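Local coordinates for protein aspartokinase (Clostridium acetobutylicum, PDB 3TVI) that probably phosphorylates the beta-carboxyl group of L-aspartate with ATP, the first step towards threonine, methionine and lysine, and binds lysine on its ACT regulatory domains, at residues P67-F72 and K98-I103; D53-C58 and K73-R78; F298-I303 and S338-I343. All blocks are in the same frame, centred on the assembly; numbering follows the deposited sequence.

Interaction 1. Residues P67-F72 and K98-I103; sequences PFDDVF and KVKKNI
In the helical part of the amino acid kinase domain, the first turn of helix 69-85, with F68 at its N-cap position, packs against the last turns of helix 92-104. The tight part is aromatic and aliphatic. F68 and F72, one helical turn apart, reach across to the K100 side chain, F72 over CB and CD, F68 CE1 alongside CG. The F72 ring, its CG anti to the backbone N (chi1 -154°), takes K100 CB over one face, a CH-pi contact with CB 3.7 Å from the ring centroid, while V99 CG1 meets the same ring at its edge, 3.9 Å from CE1. F68 holds its CG in the crowded position between N and C (chi1 45°); its CZ lies 3.7 Å from I103 CG2, and its edge is turned to the carbonyl O of K100. F68 also touches C58, H61 and V62 of helix 51-63, so the ring is buried where three helices meet. The outer side is looser and polar. There the extended K100 chain runs out past both rings towards exposed D69, whose side chain it crosses at about a right angle. The contact ends in a single salt bridge, with K100 NZ 3.1 Å from D69 OD2.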
loop_
_atom_site.group_PDB
_atom_site.type_symbol
_atom_site.label_atom_id
_atom_site.label_comp_id
_atom_site.label_asym_id
_atom_site.label_seq_id
_atom_site.Cartn_x
_atom_site.Cartn_y
_atom_site.Cartn_z
ATOM N N PRO B 67 51.157 19.999 -6.757
ATOM C CA PRO B 67 51.555 19.226 -5.586
ATOM C C PRO B 67 50.474 19.277 -4.521
ATOM O O PRO B 67 49.578 20.115 -4.595
ATOM C CB PRO B 67 52.807 19.960 -5.097
ATOM C CG PRO B 67 52.619 21.357 -5.583
ATOM C CD PRO B 67 52.028 21.171 -6.944
ATOM N N PHE B 68 50.564 18.395 -3.536
ATOM C CA PHE B 68 49.611 18.391 -2.424
ATOM C C PHE B 68 50.371 18.319 -1.107
ATOM O O PHE B 68 49.926 17.691 -0.150
ATOM C CB PHE B 68 48.627 17.227 -2.560
ATOM C CG PHE B 68 49.279 15.929 -2.910
ATOM C CD1 PHE B 68 49.704 15.059 -1.925
ATOM C CD2 PHE B 68 49.488 15.588 -4.232
ATOM C CE1 PHE B 68 50.318 13.861 -2.255
ATOM C CE2 PHE B 68 50.099 14.397 -4.571
ATOM C CZ PHE B 68 50.516 13.529 -3.583
ATOM N N ASP B 69 51.514 18.994 -1.055
ATOM C CA ASP B 69 52.424 18.858 0.077
ATOM C C ASP B 69 51.796 19.368 1.367
ATOM O O ASP B 69 51.910 18.718 2.403
ATOM C CB ASP B 69 53.755 19.552 -0.224
ATOM C CG ASP B 69 54.471 18.930 -1.411
ATOM O OD1 ASP B 69 55.682 19.169 -1.594
ATOM O OD2 ASP B 69 53.811 18.184 -2.167
ATOM N N ASP B 70 51.108 20.506 1.293
ATOM C CA ASP B 70 50.385 21.054 2.445
ATOM C C ASP B 70 49.365 20.057 3.008
ATOM O O ASP B 70 49.226 19.946 4.222
ATOM C CB ASP B 70 49.688 22.376 2.081
ATOM C CG ASP B 70 48.469 22.178 1.174
ATOM O OD1 ASP B 70 48.642 21.695 0.031
ATOM O OD2 ASP B 70 47.335 22.505 1.603
ATOM N N VAL B 71 48.674 19.333 2.123
ATOM C CA VAL B 71 47.649 18.360 2.522
ATOM C C VAL B 71 48.282 17.129 3.159
ATOM O O VAL B 71 47.911 16.718 4.254
ATOM C CB VAL B 71 46.800 17.894 1.316
ATOM C CG1 VAL B 71 45.841 16.787 1.719
ATOM C CG2 VAL B 71 46.031 19.057 0.714
ATOM N N PHE B 72 49.253 16.550 2.469
ATOM C CA PHE B 72 49.890 15.330 2.939
ATOM C C PHE B 72 50.653 15.513 4.254
ATOM O O PHE B 72 50.927 14.524 4.942
ATOM C CB PHE B 72 50.827 14.773 1.871
ATOM C CG PHE B 72 51.034 13.293 1.969
ATOM C CD1 PHE B 72 50.053 12.415 1.523
ATOM C CD2 PHE B 72 52.196 12.775 2.507
ATOM C CE1 PHE B 72 50.231 11.048 1.609
ATOM C CE2 PHE B 72 52.381 11.409 2.597
ATOM C CZ PHE B 72 51.398 10.544 2.147
ATOM N N LYS B 98 56.061 6.549 0.473
ATOM C CA LYS B 98 55.780 5.732 -0.717
ATOM C C LYS B 98 54.378 6.001 -1.264
ATOM O O LYS B 98 54.180 6.096 -2.478
ATOM C CB LYS B 98 55.951 4.246 -0.387
ATOM C CG LYS B 98 55.621 3.296 -1.527
ATOM C CD LYS B 98 56.603 2.133 -1.604
ATOM C CE LYS B 98 56.620 1.289 -0.342
ATOM N NZ LYS B 98 57.544 0.132 -0.486
ATOM N N VAL B 99 53.416 6.127 -0.359
ATOM C CA VAL B 99 52.059 6.477 -0.740
ATOM C C VAL B 99 52.032 7.835 -1.426
ATOM O O VAL B 99 51.428 7.975 -2.497
ATOM C CB VAL B 99 51.103 6.489 0.469
ATOM C CG1 VAL B 99 49.921 7.412 0.207
ATOM C CG2 VAL B 99 50.642 5.072 0.773
ATOM N N LYS B 100 52.684 8.832 -0.830
ATOM C CA LYS B 100 52.670 10.158 -1.427
ATOM C C LYS B 100 53.115 10.043 -2.875
ATOM O O LYS B 100 52.416 10.476 -3.789
ATOM C CB LYS B 100 53.569 11.136 -0.677
ATOM C CG LYS B 100 53.756 12.452 -1.418
ATOM C CD LYS B 100 54.215 13.586 -0.518
ATOM C CE LYS B 100 54.518 14.829 -1.344
ATOM N NZ LYS B 100 55.226 15.877 -0.559
ATOM N N LYS B 101 54.264 9.416 -3.077
ATOM C CA LYS B 101 54.844 9.304 -4.407
ATOM C C LYS B 101 53.873 8.640 -5.378
ATOM O O LYS B 101 53.509 9.242 -6.393
ATOM C CB LYS B 101 56.183 8.564 -4.352
ATOM C CG LYS B 101 57.374 9.495 -4.143
ATOM C CD LYS B 101 57.215 10.413 -2.925
ATOM C CE LYS B 101 57.900 11.765 -3.101
ATOM N NZ LYS B 101 57.394 12.808 -2.159
ATOM N N ASN B 102 53.431 7.427 -5.046
ATOM C CA ASN B 102 52.451 6.709 -5.867
ATOM C C ASN B 102 51.323 7.606 -6.367
ATOM O O ASN B 102 50.947 7.549 -7.541
ATOM C CB ASN B 102 51.827 5.552 -5.085
ATOM C CG ASN B 102 52.782 4.402 -4.871
ATOM O OD1 ASN B 102 53.023 3.998 -3.736
ATOM N ND2 ASN B 102 53.328 3.865 -5.957
ATOM N N ILE B 103 50.783 8.422 -5.463
ATOM C CA ILE B 103 49.666 9.310 -5.787
ATOM C C ILE B 103 50.090 10.365 -6.804
ATOM O O ILE B 103 49.443 10.522 -7.841
ATOM C CB ILE B 103 49.089 9.990 -4.523
ATOM C CG1 ILE B 103 48.370 8.966 -3.654
ATOM C CG2 ILE B 103 48.104 11.092 -4.881
ATOM C CD1 ILE B 103 47.576 9.594 -2.534
#

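Interaction 2. Residues D53-C58 and K73-R78; sequences DLLYLC and KLISQR
The carbonyl O of K73 is the best-held polar atom here, gripped by two donors of its own helix: the backbone N of Q77 and the hydroxyl of S76. S76 OG gives its hydrogen bond at 2.9 Å to K73 O, in the carbonyl plane and on a lone pair, which turns the serine back onto its own helix. Between helices 51-63 and 69-85 the contact is wholly apolar, and I75 carries it. With CG1 anti to its carbonyl carbon (chi1 -69°) and the chain then extended (chi2 173°), I75 reaches across tip first. Its CD1 comes within 3.4 Å of L55 CD2, the two side chains crossing at about a right angle, and within 4.1 Å of C58 SG. On the neighbouring flank L54 CD2 lies 4.2 Å from L74 CB, a looser contact. L96 of helix 92-104 also touches I75, and R115 of helix 109-127 touches L55. The local axes pass 10.6 Å apart, with their N-to-C directions at 143°. This is the packing of an antiparallel helical hairpin in the amino acid kinase fold; one helix of the pair, 51-63, carries T52, a predicted substrate-binding residue near L55.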
loop_
_atom_site.group_PDB
_atom_site.type_symbol
_atom_site.label_atom_id
_atom_site.label_comp_id
_atom_site.label_asym_id
_atom_site.label_seq_id
_atom_site.Cartn_x
_atom_site.Cartn_y
_atom_site.Cartn_z
ATOM N N ASP B 53 38.836 11.543 3.236
ATOM C CA ASP B 53 38.480 12.713 2.452
ATOM C C ASP B 53 39.731 13.451 1.997
ATOM O O ASP B 53 39.844 13.822 0.825
ATOM C CB ASP B 53 37.580 13.663 3.244
ATOM C CG ASP B 53 36.150 13.164 3.367
ATOM O OD1 ASP B 53 35.816 12.077 2.829
ATOM O OD2 ASP B 53 35.353 13.887 4.011
ATOM N N LEU B 54 40.666 13.663 2.923
ATOM C CA LEU B 54 41.907 14.371 2.604
ATOM C C LEU B 54 42.723 13.613 1.571
ATOM O O LEU B 54 43.324 14.225 0.681
ATOM C CB LEU B 54 42.742 14.643 3.860
ATOM C CG LEU B 54 42.644 16.087 4.375
ATOM C CD1 LEU B 54 41.185 16.505 4.548
ATOM C CD2 LEU B 54 43.434 16.267 5.668
ATOM N N LEU B 55 42.736 12.285 1.675
ATOM C CA LEU B 55 43.346 11.471 0.628
ATOM C C LEU B 55 42.739 11.827 -0.741
ATOM O O LEU B 55 43.450 12.334 -1.610
ATOM C CB LEU B 55 43.231 9.966 0.934
ATOM C CG LEU B 55 44.249 9.443 1.957
ATOM C CD1 LEU B 55 44.055 7.961 2.244
ATOM C CD2 LEU B 55 45.667 9.700 1.483
ATOM N N TYR B 56 41.434 11.614 -0.916
ATOM C CA TYR B 56 40.760 12.007 -2.157
ATOM C C TYR B 56 41.239 13.369 -2.633
ATOM O O TYR B 56 41.495 13.562 -3.820
ATOM C CB TYR B 56 39.240 12.090 -1.982
ATOM C CG TYR B 56 38.503 10.776 -2.053
ATOM C CD1 TYR B 56 38.611 9.949 -3.165
ATOM C CD2 TYR B 56 37.671 10.374 -1.018
ATOM C CE1 TYR B 56 37.920 8.750 -3.233
ATOM C CE2 TYR B 56 36.974 9.181 -1.075
ATOM C CZ TYR B 56 37.094 8.369 -2.184
ATOM O OH TYR B 56 36.398 7.174 -2.231
ATOM N N LEU B 57 41.350 14.319 -1.709
ATOM C CA LEU B 57 41.727 15.674 -2.084
ATOM C C LEU B 57 43.125 15.719 -2.703
ATOM O O LEU B 57 43.359 16.478 -3.646
ATOM C CB LEU B 57 41.618 16.627 -0.891
ATOM C CG LEU B 57 42.040 18.068 -1.175
ATOM C CD1 LEU B 57 41.372 18.593 -2.431
ATOM C CD2 LEU B 57 41.725 18.965 0.006
ATOM N N CYS B 58 44.051 14.909 -2.198
ATOM C CA CYS B 58 45.368 14.816 -2.828
ATOM C C CYS B 58 45.205 14.426 -4.294
ATOM O O CYS B 58 45.719 15.109 -5.187
ATOM C CB CYS B 58 46.260 13.806 -2.112
ATOM S SG CYS B 58 46.468 14.160 -0.356
ATOM N N LYS B 73 51.011 16.756 4.596
ATOM C CA LYS B 73 51.567 17.044 5.919
ATOM C C LYS B 73 50.623 16.476 6.964
ATOM O O LYS B 73 51.002 15.635 7.777
ATOM C CB LYS B 73 51.722 18.547 6.145
ATOM C CG LYS B 73 52.915 19.162 5.441
ATOM C CD LYS B 73 54.086 19.429 6.381
ATOM C CE LYS B 73 53.891 20.703 7.197
ATOM N NZ LYS B 73 55.165 21.206 7.788
ATOM N N LEU B 74 49.372 16.918 6.894
ATOM C CA LEU B 74 48.378 16.580 7.894
ATOM C C LEU B 74 48.177 15.077 7.995
ATOM O O LEU B 74 47.964 14.552 9.090
ATOM C CB LEU B 74 47.054 17.272 7.584
ATOM C CG LEU B 74 47.101 18.796 7.663
ATOM C CD1 LEU B 74 45.782 19.412 7.213
ATOM C CD2 LEU B 74 47.447 19.224 9.078
ATOM N N ILE B 75 48.261 14.379 6.867
ATOM C CA ILE B 75 48.098 12.936 6.886
ATOM C C ILE B 75 49.261 12.317 7.638
ATOM O O ILE B 75 49.068 11.590 8.610
ATOM C CB ILE B 75 48.013 12.335 5.480
ATOM C CG1 ILE B 75 46.701 12.756 4.817
ATOM C CG2 ILE B 75 48.087 10.824 5.564
ATOM C CD1 ILE B 75 46.581 12.364 3.361
ATOM N N SER B 76 50.473 12.623 7.204
ATOM C CA SER B 76 51.646 12.051 7.848
ATOM C C SER B 76 51.667 12.521 9.293
ATOM O O SER B 76 51.961 11.748 10.200
ATOM C CB SER B 76 52.929 12.453 7.129
ATOM O OG SER B 76 53.251 13.799 7.426
ATOM N N GLN B 77 51.322 13.787 9.500
ATOM C CA GLN B 77 51.217 14.332 10.841
ATOM C C GLN B 77 50.276 13.488 11.688
ATOM O O GLN B 77 50.605 13.134 12.819
ATOM C CB GLN B 77 50.725 15.768 10.783
ATOM C CG GLN B 77 50.547 16.422 12.136
ATOM C CD GLN B 77 50.458 17.932 12.032
ATOM O OE1 GLN B 77 51.013 18.544 11.105
ATOM N NE2 GLN B 77 49.761 18.548 12.989
ATOM N N ARG B 78 49.116 13.156 11.126
ATOM C CA ARG B 78 48.134 12.327 11.816
ATOM C C ARG B 78 48.710 10.972 12.174
ATOM O O ARG B 78 48.567 10.508 13.307
ATOM C CB ARG B 78 46.906 12.115 10.935
ATOM C CG ARG B 78 45.710 11.501 11.643
ATOM C CD ARG B 78 44.934 12.551 12.409
ATOM N NE ARG B 78 43.565 12.114 12.618
ATOM C CZ ARG B 78 43.171 11.287 13.575
ATOM N NH1 ARG B 78 44.035 10.793 14.453
ATOM N NH2 ARG B 78 41.894 10.961 13.660
#

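Interaction 3. Residues F298-I303 and S338-I343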
loop_
_atom_site.group_PDB
_atom_site.type_symbol
_atom_site.label_atom_id
_atom_site.label_comp_id
_atom_site.label_asym_id
_atom_site.label_seq_id
_atom_site.Cartn_x
_atom_site.Cartn_y
_atom_site.Cartn_z
ATOM N N PHE B 298 5.778 12.261 7.640
ATOM C CA PHE B 298 5.175 11.604 6.477
ATOM C C PHE B 298 3.869 12.302 6.081
ATOM O O PHE B 298 3.262 13.003 6.892
ATOM C CB PHE B 298 4.855 10.150 6.807
ATOM C CG PHE B 298 6.029 9.222 6.724
ATOM C CD1 PHE B 298 6.263 8.494 5.567
ATOM C CD2 PHE B 298 6.863 9.033 7.811
ATOM C CE1 PHE B 298 7.326 7.612 5.485
ATOM C CE2 PHE B 298 7.936 8.159 7.736
ATOM C CZ PHE B 298 8.168 7.446 6.570
ATOM N N THR B 299 3.433 12.094 4.840
ATOM C CA THR B 299 2.173 12.658 4.357
ATOM C C THR B 299 1.425 11.675 3.469
ATOM O O THR B 299 2.023 11.051 2.588
ATOM C CB THR B 299 2.408 13.944 3.550
ATOM O OG1 THR B 299 3.054 14.920 4.380
ATOM C CG2 THR B 299 1.079 14.500 3.029
ATOM N N VAL B 300 0.117 11.550 3.695
ATOM C CA VAL B 300 -0.723 10.653 2.898
ATOM C C VAL B 300 -1.485 11.451 1.840
ATOM O O VAL B 300 -1.972 12.544 2.118
ATOM C CB VAL B 300 -1.697 9.809 3.777
ATOM C CG1 VAL B 300 -2.533 10.680 4.698
ATOM C CG2 VAL B 300 -2.610 8.944 2.916
ATOM N N ILE B 301 -1.551 10.909 0.627
ATOM C CA ILE B 301 -2.373 11.462 -0.449
ATOM C C ILE B 301 -3.567 10.537 -0.672
ATOM O O ILE B 301 -3.447 9.506 -1.347
ATOM C CB ILE B 301 -1.578 11.573 -1.759
ATOM C CG1 ILE B 301 -0.478 12.625 -1.620
ATOM C CG2 ILE B 301 -2.495 11.925 -2.917
ATOM C CD1 ILE B 301 0.472 12.667 -2.800
ATOM N N ALA B 302 -4.716 10.905 -0.104
ATOM C CA ALA B 302 -5.909 10.056 -0.163
ATOM C C ALA B 302 -6.679 10.276 -1.468
ATOM O O ALA B 302 -6.988 11.409 -1.818
ATOM C CB ALA B 302 -6.795 10.325 1.039
ATOM N N ILE B 303 -6.985 9.192 -2.179
ATOM C CA ILE B 303 -7.605 9.279 -3.506
ATOM C C ILE B 303 -8.887 8.455 -3.601
ATOM O O ILE B 303 -8.845 7.271 -3.920
ATOM C CB ILE B 303 -6.644 8.773 -4.603
ATOM C CG1 ILE B 303 -5.305 9.512 -4.546
ATOM C CG2 ILE B 303 -7.278 8.925 -5.979
ATOM C CD1 ILE B 303 -4.178 8.752 -5.215
ATOM N N SER B 338 -11.390 3.295 -2.574
ATOM C CA SER B 338 -10.388 4.319 -2.309
ATOM C C SER B 338 -8.998 3.718 -2.154
ATOM O O SER B 338 -8.839 2.511 -1.975
ATOM C CB SER B 338 -10.743 5.106 -1.047
ATOM O OG SER B 338 -10.937 4.248 0.066
ATOM N N VAL B 339 -7.999 4.589 -2.232
ATOM C CA VAL B 339 -6.608 4.216 -2.027
ATOM C C VAL B 339 -5.802 5.426 -1.576
ATOM O O VAL B 339 -6.126 6.563 -1.913
ATOM C CB VAL B 339 -5.975 3.644 -3.309
ATOM C CG1 VAL B 339 -5.825 4.732 -4.365
ATOM C CG2 VAL B 339 -4.628 3.009 -2.991
ATOM N N SER B 340 -4.753 5.168 -0.806
ATOM C CA SER B 340 -3.854 6.205 -0.340
ATOM C C SER B 340 -2.443 5.947 -0.827
ATOM O O SER B 340 -2.148 4.899 -1.407
ATOM C CB SER B 340 -3.859 6.253 1.184
ATOM O OG SER B 340 -4.885 7.109 1.639
ATOM N N LEU B 341 -1.584 6.934 -0.592
ATOM C CA LEU B 341 -0.149 6.791 -0.755
ATOM C C LEU B 341 0.508 7.470 0.439
ATOM O O LEU B 341 0.306 8.661 0.652
ATOM C CB LEU B 341 0.310 7.437 -2.069
ATOM C CG LEU B 341 0.827 6.540 -3.206
ATOM C CD1 LEU B 341 0.001 5.281 -3.390
ATOM C CD2 LEU B 341 0.872 7.332 -4.506
ATOM N N VAL B 342 1.262 6.706 1.228
ATOM C CA VAL B 342 2.040 7.263 2.337
ATOM C C VAL B 342 3.448 7.565 1.855
ATOM O O VAL B 342 4.154 6.655 1.417
ATOM C CB VAL B 342 2.152 6.282 3.509
ATOM C CG1 VAL B 342 3.055 6.862 4.587
ATOM C CG2 VAL B 342 0.769 5.954 4.057
ATOM N N ILE B 343 3.850 8.833 1.943
ATOM C CA ILE B 343 5.126 9.290 1.380
ATOM C C ILE B 343 5.887 10.172 2.367
ATOM O O ILE B 343 5.308 11.088 2.956
ATOM C CB ILE B 343 4.901 10.088 0.082
ATOM C CG1 ILE B 343 4.223 9.215 -0.981
ATOM C CG2 ILE B 343 6.223 10.614 -0.449
ATOM C CD1 ILE B 343 3.596 9.997 -2.112
#
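Six backbone hydrogen bonds join F298-I303 to S338-I343 in antiparallel fashion. T299 and I343 exchange a reciprocal pair: T299 N reaches I343 O at 2.8 Å, and I343 N reaches T299 O at 2.9 Å. I301 N donates to L341 O at 2.9 Å, in the carbonyl plane, but strand 338-344 is interrupted at S340-L341, where the return bond from L341 N to I301 O is weak and bent (133° at the hydrogen). I303 N meets V339 O at 2.8 Å, nearly along the C=O axis, and V339 N answers I303 O at 3.3 Å. Outward backbone groups pair too: S340 with P333, V342 with E330 and H331, F298 with M374 and V300 with H371. T299 OG1 bonds to D345, while S338 OG and S340 OG bond to E237 and G411 O of the second subunit. S338 also touches bound lysine, at a pocket that is probably allosteric. V342 CG1 lies 3.7 Å from F298 CD1, while I301 CD1 and I343 CD1 meet; V300 and V342 share one face, T299, I343, I303 and V339 the other. In the ACT-domain sheet strand 291-304 lies between strands 338-344 and 367-380, and helix 314-323 packs on L341 and I343.

How the interactions relate
Interactions 1 and 2 are neighbours in the amino acid kinase domain, their centres 8 Å apart. Both use helix 69-85, the first at its start and the second further along, and their segments alternate in sequence; helix 69-85 packs against both helix 51-63 and helix 92-104. The two contacts touch directly: V71 CG1 packs on C58 SG at 3.4 Å. Interaction 3 comes later in the chain, in the five-stranded antiparallel sheet of the regulatory region, with its centre 54 Å from that of interaction 1 and 48 Å from that of interaction 2. One helical core thus lies in the catalytic part, while the sheet beside the lysine pocket stands remote from it, consistent with allosteric control acting over distance.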